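Local coordinates for Myo-inositol 2-dehydrogenase (Lactobacillus plantarum WCFS1, PDB 3CEA), which probably catalyses the NAD-dependent oxidation of myo-inositol at its 2-hydroxyl group to the corresponding ketone, with the coenzyme bound to a Rossmann fold, at residues Ala12-Gly17 with Asp73-Val78; Ala79-His84 with Glu101-Leu106; Gly180-Asp185 with Ala331-Ala336; Met186-Ile191 with Lys324-Ala329. One frame throughout, in Å; residues are numbered along the deposited sequence.

Contact 1: Ala12-Gly17 with Asp73-Val78; sequences AIIGLG and DAIFIV. With NAD (nicotinamide-adenine-dinucleotide), chain E.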
# COMPACT_ATOMS: atom_id res chain seq x y z
N ALA A 12 -21.26 -18.20 33.48
CA ALA A 12 -20.74 -19.50 33.09
C ALA A 12 -20.50 -19.53 31.58
O ALA A 12 -21.05 -18.71 30.84
CB ALA A 12 -21.70 -20.61 33.50
N ILE A 13 -19.68 -20.48 31.14
CA ILE A 13 -19.40 -20.64 29.71
C ILE A 13 -19.51 -22.11 29.29
O ILE A 13 -19.01 -23.01 29.97
CB ILE A 13 -18.01 -20.04 29.33
CG1 ILE A 13 -17.82 -20.03 27.80
CG2 ILE A 13 -16.86 -20.75 30.05
CD1 ILE A 13 -16.73 -19.07 27.31
N ILE A 14 -20.20 -22.35 28.18
CA ILE A 14 -20.20 -23.66 27.56
C ILE A 14 -19.28 -23.60 26.34
O ILE A 14 -19.43 -22.72 25.49
CB ILE A 14 -21.62 -24.13 27.14
CG1 ILE A 14 -22.61 -23.99 28.30
CG2 ILE A 14 -21.57 -25.57 26.63
CD1 ILE A 14 -24.07 -24.09 27.89
N GLY A 15 -18.33 -24.52 26.27
CA GLY A 15 -17.39 -24.60 25.16
C GLY A 15 -16.14 -23.79 25.39
O GLY A 15 -16.21 -22.60 25.74
N LEU A 16 -14.99 -24.43 25.21
CA LEU A 16 -13.69 -23.77 25.38
C LEU A 16 -12.75 -24.06 24.21
O LEU A 16 -11.53 -24.14 24.38
CB LEU A 16 -13.04 -24.21 26.71
CG LEU A 16 -13.76 -23.88 28.02
CD1 LEU A 16 -13.09 -24.60 29.19
CD2 LEU A 16 -13.83 -22.38 28.29
N GLY A 17 -13.33 -24.19 23.01
CA GLY A 17 -12.57 -24.51 21.81
C GLY A 17 -11.90 -23.30 21.18
O GLY A 17 -11.39 -22.43 21.89
N ASP A 73 -26.08 -15.54 36.83
CA ASP A 73 -27.00 -14.58 36.22
C ASP A 73 -27.02 -14.72 34.70
O ASP A 73 -28.03 -14.45 34.05
CB ASP A 73 -26.60 -13.15 36.58
CG ASP A 73 -26.53 -12.91 38.08
OD1 ASP A 73 -27.57 -13.06 38.77
OD2 ASP A 73 -25.43 -12.57 38.58
N ALA A 74 -25.89 -15.13 34.13
CA ALA A 74 -25.71 -15.18 32.69
C ALA A 74 -24.89 -16.38 32.23
O ALA A 74 -24.08 -16.93 32.99
CB ALA A 74 -25.07 -13.88 32.20
N ILE A 75 -25.09 -16.77 30.97
CA ILE A 75 -24.36 -17.89 30.37
C ILE A 75 -23.86 -17.52 28.97
O ILE A 75 -24.51 -16.77 28.24
CB ILE A 75 -25.22 -19.19 30.36
CG1 ILE A 75 -24.34 -20.41 30.08
CG2 ILE A 75 -26.40 -19.08 29.39
CD1 ILE A 75 -24.92 -21.72 30.58
N PHE A 76 -22.69 -18.05 28.62
CA PHE A 76 -22.11 -17.87 27.30
C PHE A 76 -22.03 -19.21 26.58
O PHE A 76 -21.31 -20.11 27.00
CB PHE A 76 -20.72 -17.22 27.41
CG PHE A 76 -20.75 -15.82 27.97
CD1 PHE A 76 -20.73 -15.61 29.34
CD2 PHE A 76 -20.81 -14.72 27.12
CE1 PHE A 76 -20.77 -14.32 29.86
CE2 PHE A 76 -20.84 -13.43 27.63
CZ PHE A 76 -20.82 -13.23 29.01
N ILE A 77 -22.79 -19.34 25.49
CA ILE A 77 -22.82 -20.58 24.72
C ILE A 77 -21.88 -20.50 23.51
O ILE A 77 -22.19 -19.88 22.49
CB ILE A 77 -24.26 -20.97 24.30
CG1 ILE A 77 -25.15 -21.13 25.54
CG2 ILE A 77 -24.26 -22.26 23.48
CD1 ILE A 77 -26.65 -21.03 25.26
N VAL A 78 -20.71 -21.11 23.67
CA VAL A 78 -19.72 -21.23 22.60
C VAL A 78 -19.49 -22.71 22.28
O VAL A 78 -18.37 -23.15 22.00
CB VAL A 78 -18.38 -20.53 22.96
CG1 VAL A 78 -17.63 -20.13 21.70
CG2 VAL A 78 -18.62 -19.30 23.84
PA NAD E . -14.76 -25.95 18.74
O1A NAD E . -13.37 -25.48 18.58
O2A NAD E . -14.97 -27.29 18.14
O5B NAD E . -15.16 -25.93 20.30
C5B NAD E . -16.35 -26.53 20.76
C4B NAD E . -16.31 -26.68 22.28
O4B NAD E . -17.59 -26.99 22.78
C3B NAD E . -15.37 -27.79 22.72
O3B NAD E . -14.57 -27.29 23.76
C2B NAD E . -16.28 -28.89 23.23
O2B NAD E . -15.74 -29.58 24.33
C1B NAD E . -17.55 -28.14 23.61
N9A NAD E . -18.75 -28.97 23.42
C8A NAD E . -19.12 -29.64 22.28
N7A NAD E . -20.30 -30.28 22.52
C5A NAD E . -20.67 -30.03 23.79
C6A NAD E . -21.78 -30.43 24.53
N6A NAD E . -22.81 -31.00 23.92
N1A NAD E . -21.90 -30.01 25.84
C2A NAD E . -20.94 -29.19 26.41
N3A NAD E . -19.84 -28.79 25.66
C4A NAD E . -19.71 -29.20 24.37
O3 NAD E . -15.78 -24.90 18.07
PN NAD E . -15.47 -23.32 18.02
O1N NAD E . -14.88 -22.90 19.32
O2N NAD E . -14.77 -23.05 16.75
O5D NAD E . -16.92 -22.63 17.87
C5D NAD E . -18.02 -22.96 18.69
C4D NAD E . -19.20 -22.10 18.24
O4D NAD E . -18.77 -20.77 18.01
C3D NAD E . -19.82 -22.61 16.95
O3D NAD E . -21.22 -22.70 17.12
C2D NAD E . -19.47 -21.56 15.92
O2D NAD E . -20.53 -21.33 15.01
C1D NAD E . -19.17 -20.31 16.73
N1N NAD E . -18.12 -19.49 16.11
C2N NAD E . -18.35 -18.15 15.91
C3N NAD E . -17.38 -17.34 15.32
C7N NAD E . -17.56 -15.85 15.26
O7N NAD E . -16.82 -15.12 14.30
N7N NAD E . -18.40 -15.23 16.10
C4N NAD E . -16.17 -17.90 14.93
C5N NAD E . -15.94 -19.25 15.13
C6N NAD E . -16.92 -20.04 15.72
O HOH W 1 -15.74 -23.12 21.90

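Contact 2: Ala79-His84 with Glu101-Leu106; sequences APTPFH and EKPLGL. With NAD (nicotinamide-adenine-dinucleotide), chain E.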
# COMPACT_ATOMS: atom_id res chain seq x y z
N ALA A 79 -20.57 -23.49 22.35
CA ALA A 79 -20.58 -24.88 21.92
C ALA A 79 -20.96 -24.92 20.44
O ALA A 79 -21.38 -23.90 19.90
CB ALA A 79 -21.58 -25.67 22.76
N PRO A 80 -20.80 -26.08 19.77
CA PRO A 80 -21.16 -26.20 18.35
C PRO A 80 -22.61 -25.79 18.04
O PRO A 80 -23.47 -25.86 18.91
CB PRO A 80 -20.97 -27.69 18.05
CG PRO A 80 -19.97 -28.14 19.05
CD PRO A 80 -20.26 -27.35 20.29
N THR A 81 -22.84 -25.38 16.80
CA THR A 81 -24.13 -24.83 16.35
C THR A 81 -25.37 -25.71 16.60
O THR A 81 -26.41 -25.18 17.02
CB THR A 81 -24.06 -24.39 14.86
OG1 THR A 81 -22.94 -23.53 14.67
CG2 THR A 81 -25.32 -23.65 14.45
N PRO A 82 -25.29 -27.04 16.34
CA PRO A 82 -26.48 -27.87 16.58
C PRO A 82 -27.02 -27.81 18.02
O PRO A 82 -28.22 -28.00 18.23
CB PRO A 82 -25.99 -29.28 16.25
CG PRO A 82 -24.88 -29.08 15.29
CD PRO A 82 -24.19 -27.84 15.79
N PHE A 83 -26.14 -27.55 18.98
CA PHE A 83 -26.51 -27.54 20.40
C PHE A 83 -27.03 -26.18 20.89
O PHE A 83 -27.53 -26.07 22.01
CB PHE A 83 -25.33 -27.98 21.27
CG PHE A 83 -24.90 -29.40 21.02
CD1 PHE A 83 -25.58 -30.46 21.60
CD2 PHE A 83 -23.80 -29.67 20.21
CE1 PHE A 83 -25.19 -31.78 21.38
CE2 PHE A 83 -23.39 -30.99 19.97
CZ PHE A 83 -24.09 -32.04 20.56
N HIS A 84 -26.93 -25.16 20.04
CA HIS A 84 -27.34 -23.80 20.38
C HIS A 84 -28.82 -23.66 20.79
O HIS A 84 -29.09 -23.07 21.83
CB HIS A 84 -27.02 -22.83 19.23
CG HIS A 84 -25.56 -22.52 19.09
ND1 HIS A 84 -25.10 -21.53 18.25
CD2 HIS A 84 -24.47 -23.04 19.69
CE1 HIS A 84 -23.78 -21.47 18.32
NE2 HIS A 84 -23.38 -22.37 19.20
N GLU A 101 -23.41 -17.74 20.69
CA GLU A 101 -22.63 -17.51 19.48
C GLU A 101 -23.43 -17.77 18.22
O GLU A 101 -24.44 -18.47 18.24
CB GLU A 101 -21.35 -18.36 19.47
CG GLU A 101 -20.12 -17.66 20.05
CD GLU A 101 -19.75 -16.37 19.32
OE1 GLU A 101 -20.18 -16.17 18.17
OE2 GLU A 101 -19.00 -15.56 19.91
N LYS A 102 -22.97 -17.17 17.12
CA LYS A 102 -23.59 -17.35 15.81
C LYS A 102 -23.20 -18.71 15.24
O LYS A 102 -22.14 -19.24 15.58
CB LYS A 102 -23.17 -16.20 14.87
CG LYS A 102 -21.71 -16.22 14.43
CD LYS A 102 -21.55 -16.95 13.11
CE LYS A 102 -20.24 -17.73 13.04
NZ LYS A 102 -20.02 -18.33 11.69
N PRO A 103 -24.07 -19.32 14.40
CA PRO A 103 -25.44 -18.92 14.08
C PRO A 103 -26.40 -19.41 15.16
O PRO A 103 -25.98 -20.12 16.08
CB PRO A 103 -25.73 -19.63 12.75
CG PRO A 103 -24.51 -20.46 12.43
CD PRO A 103 -23.67 -20.52 13.65
N LEU A 104 -27.68 -19.03 15.05
CA LEU A 104 -28.70 -19.46 16.02
C LEU A 104 -28.84 -20.98 16.08
O LEU A 104 -29.01 -21.55 17.16
CB LEU A 104 -30.05 -18.80 15.72
CG LEU A 104 -30.14 -17.27 15.84
CD1 LEU A 104 -31.50 -16.77 15.38
CD2 LEU A 104 -29.86 -16.79 17.26
N GLY A 105 -28.77 -21.62 14.91
CA GLY A 105 -28.89 -23.07 14.80
C GLY A 105 -28.78 -23.51 13.35
O GLY A 105 -28.24 -22.77 12.53
N LEU A 106 -29.30 -24.70 13.05
CA LEU A 106 -29.28 -25.23 11.69
C LEU A 106 -30.66 -25.63 11.19
O LEU A 106 -31.06 -25.24 10.09
CB LEU A 106 -28.31 -26.42 11.58
CG LEU A 106 -26.83 -26.16 11.87
CD1 LEU A 106 -26.05 -27.44 11.73
CD2 LEU A 106 -26.27 -25.08 10.95
PA NAD E . -14.76 -25.95 18.74
O1A NAD E . -13.37 -25.48 18.58
O2A NAD E . -14.97 -27.29 18.14
O5B NAD E . -15.16 -25.93 20.30
C5B NAD E . -16.35 -26.53 20.76
C4B NAD E . -16.31 -26.68 22.28
O4B NAD E . -17.59 -26.99 22.78
C3B NAD E . -15.37 -27.79 22.72
O3B NAD E . -14.57 -27.29 23.76
C2B NAD E . -16.28 -28.89 23.23
O2B NAD E . -15.74 -29.58 24.33
C1B NAD E . -17.55 -28.14 23.61
N9A NAD E . -18.75 -28.97 23.42
C8A NAD E . -19.12 -29.64 22.28
N7A NAD E . -20.30 -30.28 22.52
C5A NAD E . -20.67 -30.03 23.79
C6A NAD E . -21.78 -30.43 24.53
N6A NAD E . -22.81 -31.00 23.92
N1A NAD E . -21.90 -30.01 25.84
C2A NAD E . -20.94 -29.19 26.41
N3A NAD E . -19.84 -28.79 25.66
C4A NAD E . -19.71 -29.20 24.37
O3 NAD E . -15.78 -24.90 18.07
PN NAD E . -15.47 -23.32 18.02
O1N NAD E . -14.88 -22.90 19.32
O2N NAD E . -14.77 -23.05 16.75
O5D NAD E . -16.92 -22.63 17.87
C5D NAD E . -18.02 -22.96 18.69
C4D NAD E . -19.20 -22.10 18.24
O4D NAD E . -18.77 -20.77 18.01
C3D NAD E . -19.82 -22.61 16.95
O3D NAD E . -21.22 -22.70 17.12
C2D NAD E . -19.47 -21.56 15.92
O2D NAD E . -20.53 -21.33 15.01
C1D NAD E . -19.17 -20.31 16.73
N1N NAD E . -18.12 -19.49 16.11
C2N NAD E . -18.35 -18.15 15.91
C3N NAD E . -17.38 -17.34 15.32
C7N NAD E . -17.56 -15.85 15.26
O7N NAD E . -16.82 -15.12 14.30
N7N NAD E . -18.40 -15.23 16.10
C4N NAD E . -16.17 -17.90 14.93
C5N NAD E . -15.94 -19.25 15.13
C6N NAD E . -16.92 -20.04 15.72

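Contact 3: Gly180-Asp185 with Ala331-Ala336; sequences GGIFVD and ACQQSA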
# COMPACT_ATOMS: atom_id res chain seq x y z
N GLY A 180 -22.95 -26.64 9.12
CA GLY A 180 -24.02 -26.06 8.33
C GLY A 180 -23.59 -25.67 6.93
O GLY A 180 -24.36 -25.05 6.19
N GLY A 181 -22.37 -26.04 6.56
CA GLY A 181 -21.82 -25.70 5.26
C GLY A 181 -21.09 -24.37 5.24
O GLY A 181 -21.16 -23.60 6.20
N ILE A 182 -20.39 -24.12 4.14
CA ILE A 182 -19.52 -22.95 4.00
C ILE A 182 -20.25 -21.60 4.05
O ILE A 182 -19.75 -20.64 4.65
CB ILE A 182 -18.63 -23.06 2.71
CG1 ILE A 182 -17.59 -21.93 2.65
CG2 ILE A 182 -19.48 -23.12 1.44
CD1 ILE A 182 -16.41 -22.10 3.60
N PHE A 183 -21.44 -21.52 3.45
CA PHE A 183 -22.22 -20.28 3.42
C PHE A 183 -22.75 -19.91 4.80
O PHE A 183 -22.81 -18.73 5.15
CB PHE A 183 -23.38 -20.38 2.43
CG PHE A 183 -22.96 -20.48 0.99
CD1 PHE A 183 -22.56 -19.35 0.28
CD2 PHE A 183 -22.98 -21.71 0.33
CE1 PHE A 183 -22.18 -19.44 -1.06
CE2 PHE A 183 -22.59 -21.81 -1.01
CZ PHE A 183 -22.20 -20.67 -1.70
N VAL A 184 -23.14 -20.92 5.57
CA VAL A 184 -23.65 -20.72 6.92
C VAL A 184 -22.52 -20.38 7.90
O VAL A 184 -22.65 -19.46 8.72
CB VAL A 184 -24.47 -21.94 7.42
CG1 VAL A 184 -24.71 -21.89 8.92
CG2 VAL A 184 -25.80 -22.02 6.68
N ASP A 185 -21.41 -21.11 7.81
CA ASP A 185 -20.29 -20.94 8.73
C ASP A 185 -19.48 -19.67 8.44
O ASP A 185 -19.19 -18.90 9.36
CB ASP A 185 -19.39 -22.18 8.73
CG ASP A 185 -18.48 -22.24 9.95
OD1 ASP A 185 -18.97 -22.02 11.08
OD2 ASP A 185 -17.28 -22.52 9.77
N ALA A 331 -30.09 -20.47 1.85
CA ALA A 331 -30.58 -20.28 0.49
C ALA A 331 -29.44 -20.32 -0.53
O ALA A 331 -29.62 -20.79 -1.65
CB ALA A 331 -31.36 -18.97 0.37
N CYS A 332 -28.27 -19.82 -0.13
CA CYS A 332 -27.09 -19.85 -0.98
C CYS A 332 -26.56 -21.28 -1.12
O CYS A 332 -26.14 -21.69 -2.20
CB CYS A 332 -25.99 -18.95 -0.42
SG CYS A 332 -26.42 -17.19 -0.34
N GLN A 333 -26.60 -22.02 -0.01
CA GLN A 333 -26.19 -23.42 0.02
C GLN A 333 -27.12 -24.29 -0.82
O GLN A 333 -26.66 -25.18 -1.53
CB GLN A 333 -26.12 -23.94 1.46
CG GLN A 333 -25.45 -25.30 1.61
CD GLN A 333 -23.97 -25.28 1.24
OE1 GLN A 333 -23.18 -24.54 1.84
NE2 GLN A 333 -23.59 -26.09 0.26
N GLN A 334 -28.42 -24.01 -0.72
CA GLN A 334 -29.43 -24.72 -1.50
C GLN A 334 -29.24 -24.47 -3.00
O GLN A 334 -29.32 -25.40 -3.79
CB GLN A 334 -30.83 -24.30 -1.07
CG GLN A 334 -31.95 -25.17 -1.66
CD GLN A 334 -33.34 -24.58 -1.43
OE1 GLN A 334 -33.50 -23.61 -0.69
NE2 GLN A 334 -34.34 -25.16 -2.08
N SER A 335 -28.98 -23.21 -3.36
CA SER A 335 -28.76 -22.81 -4.74
C SER A 335 -27.63 -23.59 -5.40
O SER A 335 -27.73 -23.99 -6.56
CB SER A 335 -28.48 -21.30 -4.82
OG SER A 335 -28.22 -20.89 -6.15
N ALA A 336 -26.56 -23.80 -4.64
CA ALA A 336 -25.39 -24.54 -5.10
C ALA A 336 -25.67 -26.04 -5.23
O ALA A 336 -25.23 -26.67 -6.20
CB ALA A 336 -24.23 -24.30 -4.15
O HOH W 2 -23.95 -23.23 4.20

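Contact 4: Met186-Ile191 with Lys324-Ala329; sequences MNIHDI and KALKIA. With NAD (nicotinamide-adenine-dinucleotide), chain E.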
# COMPACT_ATOMS: atom_id res chain seq x y z
N MSE A 186 -19.11 -19.46 7.18
CA MSE A 186 -18.34 -18.28 6.80
C MSE A 186 -19.19 -17.05 6.46
O MSE A 186 -19.13 -16.03 7.15
CB MSE A 186 -17.39 -18.58 5.64
CG MSE A 186 -16.04 -19.16 6.02
SE MSE A 186 -15.00 -18.22 7.42
CE MSE A 186 -15.68 -16.37 7.27
N ASN A 187 -19.99 -17.18 5.41
CA ASN A 187 -20.62 -16.03 4.76
C ASN A 187 -21.72 -15.30 5.53
O ASN A 187 -22.10 -14.18 5.17
CB ASN A 187 -21.13 -16.43 3.37
CG ASN A 187 -20.00 -16.82 2.43
OD1 ASN A 187 -19.96 -17.94 1.92
ND2 ASN A 187 -19.06 -15.90 2.22
N ILE A 188 -22.22 -15.93 6.59
CA ILE A 188 -23.31 -15.38 7.41
C ILE A 188 -22.98 -13.99 7.97
O ILE A 188 -23.87 -13.14 8.09
CB ILE A 188 -23.70 -16.36 8.55
CG1 ILE A 188 -25.08 -16.02 9.12
CG2 ILE A 188 -22.63 -16.41 9.64
CD1 ILE A 188 -25.66 -17.08 10.04
N HIS A 189 -21.71 -13.77 8.30
CA HIS A 189 -21.23 -12.50 8.83
C HIS A 189 -21.43 -11.37 7.83
O HIS A 189 -21.93 -10.30 8.19
CB HIS A 189 -19.76 -12.60 9.20
CG HIS A 189 -19.49 -13.49 10.38
ND1 HIS A 189 -19.61 -13.06 11.68
CD2 HIS A 189 -19.08 -14.78 10.44
CE1 HIS A 189 -19.30 -14.05 12.50
NE2 HIS A 189 -18.98 -15.10 11.77
N ASP A 190 -21.03 -11.62 6.59
CA ASP A 190 -21.16 -10.64 5.50
C ASP A 190 -22.62 -10.38 5.16
O ASP A 190 -22.99 -9.24 4.83
CB ASP A 190 -20.40 -11.11 4.26
CG ASP A 190 -18.93 -11.36 4.52
OD1 ASP A 190 -18.27 -10.47 5.11
OD2 ASP A 190 -18.42 -12.44 4.12
N ILE A 191 -23.45 -11.42 5.23
CA ILE A 191 -24.89 -11.30 5.02
C ILE A 191 -25.48 -10.27 5.99
O ILE A 191 -26.18 -9.35 5.57
CB ILE A 191 -25.62 -12.66 5.15
CG1 ILE A 191 -25.26 -13.56 3.96
CG2 ILE A 191 -27.14 -12.47 5.24
CD1 ILE A 191 -25.67 -15.01 4.11
N LYS A 324 -33.00 -14.33 9.74
CA LYS A 324 -32.87 -13.90 8.34
C LYS A 324 -31.49 -14.22 7.75
O LYS A 324 -31.40 -14.77 6.66
CB LYS A 324 -33.18 -12.40 8.22
CG LYS A 324 -34.65 -12.07 8.42
CD LYS A 324 -34.89 -10.58 8.41
CE LYS A 324 -36.38 -10.26 8.38
NZ LYS A 324 -36.61 -8.79 8.31
N ALA A 325 -30.43 -13.88 8.49
CA ALA A 325 -29.06 -14.16 8.06
C ALA A 325 -28.84 -15.66 7.82
O ALA A 325 -28.19 -16.05 6.85
CB ALA A 325 -28.06 -13.63 9.07
N LEU A 326 -29.40 -16.48 8.71
CA LEU A 326 -29.33 -17.93 8.59
C LEU A 326 -30.13 -18.44 7.40
O LEU A 326 -29.72 -19.38 6.72
CB LEU A 326 -29.81 -18.58 9.89
CG LEU A 326 -29.72 -20.10 10.06
CD1 LEU A 326 -28.27 -20.56 10.09
CD2 LEU A 326 -30.45 -20.52 11.33
N LYS A 327 -31.28 -17.81 7.14
CA LYS A 327 -32.14 -18.17 6.02
C LYS A 327 -31.50 -17.87 4.67
O LYS A 327 -31.54 -18.69 3.76
CB LYS A 327 -33.50 -17.47 6.12
CG LYS A 327 -34.43 -18.06 7.17
CD LYS A 327 -35.84 -17.49 7.05
CE LYS A 327 -36.79 -18.19 8.00
NZ LYS A 327 -38.21 -17.82 7.75
N ILE A 328 -30.90 -16.68 4.56
CA ILE A 328 -30.19 -16.25 3.35
C ILE A 328 -28.97 -17.15 3.09
O ILE A 328 -28.71 -17.52 1.94
CB ILE A 328 -29.77 -14.76 3.44
CG1 ILE A 328 -31.00 -13.86 3.62
CG2 ILE A 328 -29.00 -14.34 2.18
CD1 ILE A 328 -30.72 -12.56 4.37
N ALA A 329 -28.25 -17.50 4.15
CA ALA A 329 -27.11 -18.40 4.06
C ALA A 329 -27.52 -19.77 3.53
O ALA A 329 -26.91 -20.29 2.60
CB ALA A 329 -26.44 -18.53 5.42
PA NAD E . -14.76 -25.95 18.74
O1A NAD E . -13.37 -25.48 18.58
O2A NAD E . -14.97 -27.29 18.14
O5B NAD E . -15.16 -25.93 20.30
C5B NAD E . -16.35 -26.53 20.76
C4B NAD E . -16.31 -26.68 22.28
O4B NAD E . -17.59 -26.99 22.78
C3B NAD E . -15.37 -27.79 22.72
O3B NAD E . -14.57 -27.29 23.76
C2B NAD E . -16.28 -28.89 23.23
O2B NAD E . -15.74 -29.58 24.33
C1B NAD E . -17.55 -28.14 23.61
N9A NAD E . -18.75 -28.97 23.42
C8A NAD E . -19.12 -29.64 22.28
N7A NAD E . -20.30 -30.28 22.52
C5A NAD E . -20.67 -30.03 23.79
C6A NAD E . -21.78 -30.43 24.53
N6A NAD E . -22.81 -31.00 23.92
N1A NAD E . -21.90 -30.01 25.84
C2A NAD E . -20.94 -29.19 26.41
N3A NAD E . -19.84 -28.79 25.66
C4A NAD E . -19.71 -29.20 24.37
O3 NAD E . -15.78 -24.90 18.07
PN NAD E . -15.47 -23.32 18.02
O1N NAD E . -14.88 -22.90 19.32
O2N NAD E . -14.77 -23.05 16.75
O5D NAD E . -16.92 -22.63 17.87
C5D NAD E . -18.02 -22.96 18.69
C4D NAD E . -19.20 -22.10 18.24
O4D NAD E . -18.77 -20.77 18.01
C3D NAD E . -19.82 -22.61 16.95
O3D NAD E . -21.22 -22.70 17.12
C2D NAD E . -19.47 -21.56 15.92
O2D NAD E . -20.53 -21.33 15.01
C1D NAD E . -19.17 -20.31 16.73
N1N NAD E . -18.12 -19.49 16.11
C2N NAD E . -18.35 -18.15 15.91
C3N NAD E . -17.38 -17.34 15.32
C7N NAD E . -17.56 -15.85 15.26
O7N NAD E . -16.82 -15.12 14.30
N7N NAD E . -18.40 -15.23 16.10
C4N NAD E . -16.17 -17.90 14.93
C5N NAD E . -15.94 -19.25 15.13
C6N NAD E . -16.92 -20.04 15.72

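Contact 1: Ala12-Gly17 with Asp73-Val78
Ile14 and Ile75 meet through their terminal methyls, CD1 to CD1 at 3.7 Å. Ile14 CG1 stands anti to the carbonyl carbon (chi1 -51°), and the Ile14 CD1 beyond it also lies 3.9 Å from CG1 of Ile77, a side chain pointing the same way. CG2 of Ile14 instead meets the adenine at C2A of NAD, 3.7 Å away. An alanine at Ile14 would probably open a gap beside Ile75 and Ile77 and leave the adenine without that methyl support. On the other face Ile13 CD1 rests 4.0 Å from CG2 of Val78, while Phe76 brings its ring edge to Ala12 O. Branched residues suit such buried strands, which run parallel, 21° apart, at the centre of the Rossmann sheet. Four backbone hydrogen bonds join them, the straightest from Ile14 N to Phe76 O (2.8 Å, 166°). Beyond the strand comes a glycine-rich turn that fits the GxGxxG pattern: a side chain on Gly15 would strike Val78 O, and one on Gly17 the coenzyme's O5B. Leu16 N donates to O3B of NAD at 3.2 Å. A water accepts from Gly17 N and lies 2.6 Å from Val78 O, close also to the phosphate oxygen O1N.

Contact 2: Ala79-His84 with Glu101-Leu106
His84 ties the two loops together by a hydrogen bond: its ND1 donates to Pro103 O over 2.7 Å, the acceptor lying near the ring plane. From the other side of the ring NE2 donates to Ala79 O at 2.6 Å, so two carbonyls fix the rotation of the imidazole. Thr81 CA covers one face of the ring.

Apolar packing involves Thr81 and Pro82. The Thr81 side chain crosses that of Pro103 at about a right angle, and its CG2 lies 3.9 Å from CD2 of Leu106; threonine suits the place by offering a methyl here and a hydroxyl to the coenzyme. Pro82 CG lies 4.1 Å from Leu106 CD1, the two side chains side by side. A cis peptide bond precedes Pro103, in the Glu-Lys-Pro sequence familiar from this oxidoreductase family.

Coenzyme bonds come from both loops. O3D of the nicotinamide ribose donates to Ala79 O at 3.0 Å and shares a hydrogen bond with Thr81 OG1, while O2D donates to Lys102 O at 2.7 Å. Glu101 OE1 accepts the carboxamide N7N at 2.9 Å; its OE2 is bonded to His23.

The loops follow strands 74-77 and 97-100; Pro103 leans on helix 182-198, and Leu104 on helices 108-119 and 319-338.

Contact 3: Gly180-Asp185 with Ala331-Ala336
Cys332 lays its CB over one face of the Phe183 ring, 3.8 Å from the centroid and displaced toward the rim, a CH-pi contact. Its SG, 5.1 Å from the centroid, approaches obliquely as a sulfur-aromatic partner, and so small a residue lets the ring settle close to the helix.

Next comes Gln333, with CG anti to the backbone N (chi1 -169°) and a chain bent at chi2. Its OE1 reaches the edge of the same ring, 3.2 Å from CD2 of Phe183, where the weakly positive ring hydrogens suit a carbonyl oxygen. The oxygen also accepts from a water at 2.8 Å; that water donates to Gly180 O at 2.7 Å and accepts from Val184 N at 2.8 Å, bridging the first turn of helix 182-198. At the N-cap, Gly181 has backbone angles (phi 90°) at which a CB would jam against the preceding carbonyl O, and it would also run into Gln333 OE1, so glycine suits the place. NE2 of Gln333 turns to Asn337.

One turn on, Ala336 CB adds a looser touch at 4.3 Å from CE2 of Phe183. An alanine at Phe183 would probably leave a gap beside Cys332 and Ala336.

Phe183 and Cys332 both press on Ala228 of strand 225-232, while Gln333 and Ala336 meet Thr209 of strand 202-210.

Contact 4: Met186-Ile191 with Lys324-Ala329
Ile328, which packs against Ile191 across the contact, takes part in the shortest backbone bond here, its N donating to Lys324 O at 2.9 Å. With Ala329 N bonded to Ala325 O, these turns of the helix satisfy those amides and carbonyls within the backbone and present hydrocarbon to the neighbour. Ile191 supplies the main wedge. Its CG2, anti to the backbone N, lies 3.7 Å from CD1 of Ile328, and the two side chains pass alongside one another, pointing opposite ways. CG1 stands anti to the carbonyl carbon (chi1 -70°), and CD1 at its end reaches the Ala329 backbone, 3.6 Å from N.

Segments 186-191 and 324-329, of helices 182-198 and 319-338, are inclined at 124° with their axes 9.0 Å apart at the closest; they belong with the mixed sheet of the GFO/IDH/MocA architecture, and Ile191 also touches Leu240 of strand 237-243. Alanines suit the crossing: at both Ala325 and Ala329 a short side chain allows a CA approach of 5.9 Å, to Ile191 and Ile188 respectively. Ile188 sends CG1 to within 3.8 Å of Ala325 CB, and its CD1 settles over the backbone at Leu326 N, 4.0 Å off. On the far side of helix 182-198 the chemistry changes: His189 CE1 comes within 3.2 Å of the carboxamide O7N of NAD, and Asp190 forms a salt bridge with Arg132.

Contacts 1, 2 and 4 are buried, whereas contact 3 is partly exposed. Contact 1 is ordinary sheet pairing, and contact 2 takes over directly beyond it, where the strand ends give way to coenzyme-binding loops; Ile77 O probably accepts a hydrogen bond from Glu101 N between them. Contacts 3 and 4 use the same two helices, 182-198 and 319-338, but at different levels: 186-191 with 324-329 is purely aliphatic, while 180-185 with 331-336 adds an aromatic ring, a sulfur and a bridging water. Contact 2 joins the halves, Pro103 packing on both Val184 and Ile188. Contacts 1, 2 and 4 touch NAD; contact 3 stands farther off.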